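PDB 4RUW: Endonuclease/exonuclease/phosphatase from Beutenbergia cavernae DSM 12333, which belongs to the endonuclease/exonuclease/phosphatase family, pairing a DNase I-like domain with an immunoglobulin-like one, and carries a bound zinc ion. Local coordinates for residues A[79-82]-A[83-87]; A[313-316]-A[317-320]. All coordinates share one frame; numbering follows the deposited sequence.

Contact 1 (A[79-82]-A[83-87]); sequences RIAA and VIRAE
Arg85 folds back over the preceding turn of its helix and lays one face of its guanidinium over Ala81 O. CG continues away from the backbone N (chi1 -173°), and a bend at chi3 (-58°) then brings the flat end round, Ala81 O sitting over its centre, 4.0 Å from the plane. NH1 approaches Ala82 CA obliquely at 3.4 Å, while NH2 passes the methyl of Ala81. The charge itself is held elsewhere: NE forms a salt bridge with Asp121, and NH2 donates to Leu117 O. Beneath, Ile84 N donates to Ile80 O at 3.1 Å, almost straight (173°), and Arg85 N to Ala81 O at 2.8 Å, though Val83 N is shared weakly between Arg79 O and Ile80 O. Another side of the helix is apolar, where CG2 of Ile80 meets CD1 of Ile84 at 4.0 Å. Helix 77-87 is the crossover of a beta-alpha-beta unit between the parallel neighbours 55-62 and 91-98. Ile80 and Val83 pack on Trp61 of strand 55-62, with Val83 also reaching Met59, whereas Ala81 and Ile84 lean on Leu118 of helix 110-118.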
# COMPACT_ATOMS: atom_id res chain seq x y z
N ARG A 79 -17.81 9.03 14.27
CA ARG A 79 -16.73 8.31 14.90
C ARG A 79 -15.55 8.18 13.91
O ARG A 79 -14.43 8.36 14.26
CB ARG A 79 -17.28 6.98 15.34
CG ARG A 79 -16.55 6.37 16.44
CD ARG A 79 -17.30 5.20 17.01
NE ARG A 79 -16.37 4.43 17.78
CZ ARG A 79 -16.61 3.25 18.28
NH1 ARG A 79 -17.76 2.65 18.09
NH2 ARG A 79 -15.69 2.65 18.95
N ILE A 80 -15.84 7.89 12.66
CA ILE A 80 -14.84 7.85 11.60
C ILE A 80 -14.20 9.23 11.42
O ILE A 80 -12.98 9.38 11.37
CB ILE A 80 -15.48 7.37 10.27
CG1 ILE A 80 -16.04 5.95 10.40
CG2 ILE A 80 -14.49 7.50 9.10
CD1 ILE A 80 -15.04 4.90 10.84
N ALA A 81 -15.04 10.26 11.32
CA ALA A 81 -14.55 11.61 11.10
C ALA A 81 -13.65 12.08 12.24
O ALA A 81 -12.68 12.78 12.01
CB ALA A 81 -15.71 12.56 10.90
N ALA A 82 -14.00 11.72 13.47
CA ALA A 82 -13.21 12.16 14.62
C ALA A 82 -11.79 11.58 14.57
O ALA A 82 -10.83 12.25 14.95
CB ALA A 82 -13.90 11.79 15.93
N VAL A 83 -11.65 10.35 14.10
CA VAL A 83 -10.33 9.75 13.95
C VAL A 83 -9.53 10.47 12.86
O VAL A 83 -8.37 10.83 13.07
CB VAL A 83 -10.42 8.25 13.64
CG1 VAL A 83 -9.06 7.71 13.20
CG2 VAL A 83 -10.94 7.48 14.85
N ILE A 84 -10.15 10.70 11.71
CA ILE A 84 -9.49 11.45 10.64
C ILE A 84 -9.06 12.83 11.13
O ILE A 84 -7.93 13.25 10.90
CB ILE A 84 -10.38 11.55 9.39
CG1 ILE A 84 -10.67 10.15 8.83
CG2 ILE A 84 -9.73 12.45 8.35
CD1 ILE A 84 -11.76 10.10 7.77
N ARG A 85 -9.95 13.53 11.83
CA ARG A 85 -9.65 14.86 12.36
C ARG A 85 -8.44 14.84 13.28
O ARG A 85 -7.57 15.70 13.20
CB ARG A 85 -10.88 15.37 13.11
CG ARG A 85 -10.82 16.80 13.60
CD ARG A 85 -12.15 17.20 14.29
NE ARG A 85 -13.30 17.04 13.40
CZ ARG A 85 -14.30 16.18 13.59
NH1 ARG A 85 -14.33 15.40 14.67
NH2 ARG A 85 -15.29 16.10 12.71
N ALA A 86 -8.37 13.84 14.15
CA ALA A 86 -7.28 13.72 15.11
C ALA A 86 -5.95 13.42 14.42
O ALA A 86 -4.91 13.93 14.82
CB ALA A 86 -7.59 12.66 16.14
N GLU A 87 -5.99 12.59 13.38
CA GLU A 87 -4.78 12.21 12.66
C GLU A 87 -4.32 13.33 11.71
O GLU A 87 -3.14 13.42 11.37
CB GLU A 87 -4.99 10.91 11.89
CG GLU A 87 -5.30 9.70 12.78
CD GLU A 87 -4.10 9.22 13.60
OE1 GLU A 87 -2.99 9.79 13.46
OE2 GLU A 87 -4.28 8.24 14.36

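Contact 2 (A[313-316]-A[317-320])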
# COMPACT_ATOMS: atom_id res chain seq x y z
N LEU A 313 -4.80 4.38 16.61
CA LEU A 313 -5.39 3.79 17.80
C LEU A 313 -6.18 4.85 18.59
O LEU A 313 -6.48 4.65 19.77
CB LEU A 313 -4.32 3.13 18.67
CG LEU A 313 -3.51 2.02 17.99
CD1 LEU A 313 -2.41 1.52 18.91
CD2 LEU A 313 -4.40 0.87 17.57
N VAL A 314 -6.52 5.95 17.93
CA VAL A 314 -7.39 6.97 18.53
C VAL A 314 -8.72 6.36 18.98
O VAL A 314 -9.21 6.65 20.08
CB VAL A 314 -7.63 8.14 17.52
CG1 VAL A 314 -8.58 9.17 18.09
CG2 VAL A 314 -6.31 8.79 17.14
N ASP A 315 -9.30 5.52 18.14
CA ASP A 315 -10.58 4.87 18.43
C ASP A 315 -10.56 3.58 17.64
O ASP A 315 -11.20 3.47 16.59
CB ASP A 315 -11.74 5.76 17.98
CG ASP A 315 -13.08 5.34 18.56
OD1 ASP A 315 -13.16 4.34 19.30
OD2 ASP A 315 -14.06 6.05 18.27
N ARG A 316 -9.77 2.62 18.11
CA ARG A 316 -9.46 1.44 17.31
C ARG A 316 -10.69 0.62 16.91
O ARG A 316 -10.69 -0.02 15.86
CB ARG A 316 -8.41 0.57 18.00
CG ARG A 316 -8.94 -0.25 19.16
CD ARG A 316 -7.80 -0.86 19.97
NE ARG A 316 -7.03 0.17 20.65
CZ ARG A 316 -5.86 -0.03 21.24
NH1 ARG A 316 -5.31 -1.23 21.23
NH2 ARG A 316 -5.24 0.98 21.84
N PHE A 317 -11.74 0.65 17.73
CA PHE A 317 -12.92 -0.15 17.44
C PHE A 317 -13.95 0.54 16.56
O PHE A 317 -15.06 0.04 16.39
CB PHE A 317 -13.53 -0.72 18.73
CG PHE A 317 -12.60 -1.64 19.46
CD1 PHE A 317 -12.18 -2.82 18.85
CD2 PHE A 317 -12.13 -1.34 20.72
CE1 PHE A 317 -11.31 -3.67 19.49
CE2 PHE A 317 -11.26 -2.20 21.37
CZ PHE A 317 -10.85 -3.36 20.75
N ALA A 318 -13.57 1.68 15.98
CA ALA A 318 -14.46 2.40 15.08
C ALA A 318 -14.70 1.65 13.76
O ALA A 318 -15.72 1.88 13.09
CB ALA A 318 -13.93 3.78 14.80
N SER A 319 -13.77 0.77 13.39
CA SER A 319 -13.89 -0.04 12.18
C SER A 319 -13.23 -1.39 12.42
O SER A 319 -12.47 -1.55 13.37
CB SER A 319 -13.21 0.66 10.99
OG SER A 319 -13.18 -0.22 9.87
N ASP A 320 -13.53 -2.37 11.56
CA ASP A 320 -12.84 -3.65 11.66
C ASP A 320 -11.45 -3.65 11.02
O ASP A 320 -10.73 -4.65 11.09
CB ASP A 320 -13.72 -4.82 11.18
CG ASP A 320 -14.04 -4.76 9.70
OD1 ASP A 320 -13.75 -3.74 9.03
OD2 ASP A 320 -14.60 -5.75 9.20
O HOH W 1 -12.11 2.10 20.32
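With chi1 at 75°, Arg316 places CG between its own backbone N and carbonyl carbon, and Phe317, with CG anti to its carbonyl carbon (chi1 -63°), swings its ring alongside. The two side chains run in the same direction, and Arg316 CG comes to lie over the ring face, 3.7 Å from the Phe317 centroid and 11° off the normal, a CH-pi contact between adjacent residues. CD carries on over the far end of the ring, 4.0 Å from Phe317 CZ. A bend at chi3 then turns the guanidinium away from a true stack, its plane tilted well out of parallel with the ring; CD2 of Leu313 lies over the centre of one of its faces. The backbone beneath is a type I beta turn: Ala318 N donates to Asp315 O at 3.0 Å, reaching it from above the carbonyl plane, with Arg316 and Phe317 at the corners. This turn belongs to the loop between strands 304-311 and 324-330, neighbours in one of the two sheets of the DNase I-like sandwich. Asp315 braces the turn through its carboxylate. A water donates to Asp315 OD1 at 2.7 Å and accepts from Phe317 N at 3.0 Å, so the amide at the second corner is served through solvent. The other oxygen, OD2, whose charged partner is Arg79 of helix 77-87, also lies 4.1 Å from Ala318 CB, whose methyl packs against the carboxylate. Ser319 then has an extended backbone, and OG of this buried residue is bonded both to Asn62 O, at the end of strand 55-62, and to His321 N, while Ser319 O accepts from the hydroxyl of Thr280.

How the contacts relate
From the N terminus, contact 1 comes first, within helix 77-87 of the crossover from strand 55-62 to strand 91-98. Contact 2 follows more than 200 residues later, in the loop joining strands 304-311 and 324-330. Each is a local closure of a few residues, and the two stand in series without nesting or crossing. The centres of contact 1 and contact 2 are about 10 Å apart. A salt bridge of 2.9 Å from Arg79 NE to Asp315 OD2 joins them, Arg79 NH2 lies 3.6 Å from Phe317 C, and Val83 CG2 packs 3.7 Å from Asp315 CB. The late loop is thereby tied to the early helix, within the same DNase I-like domain.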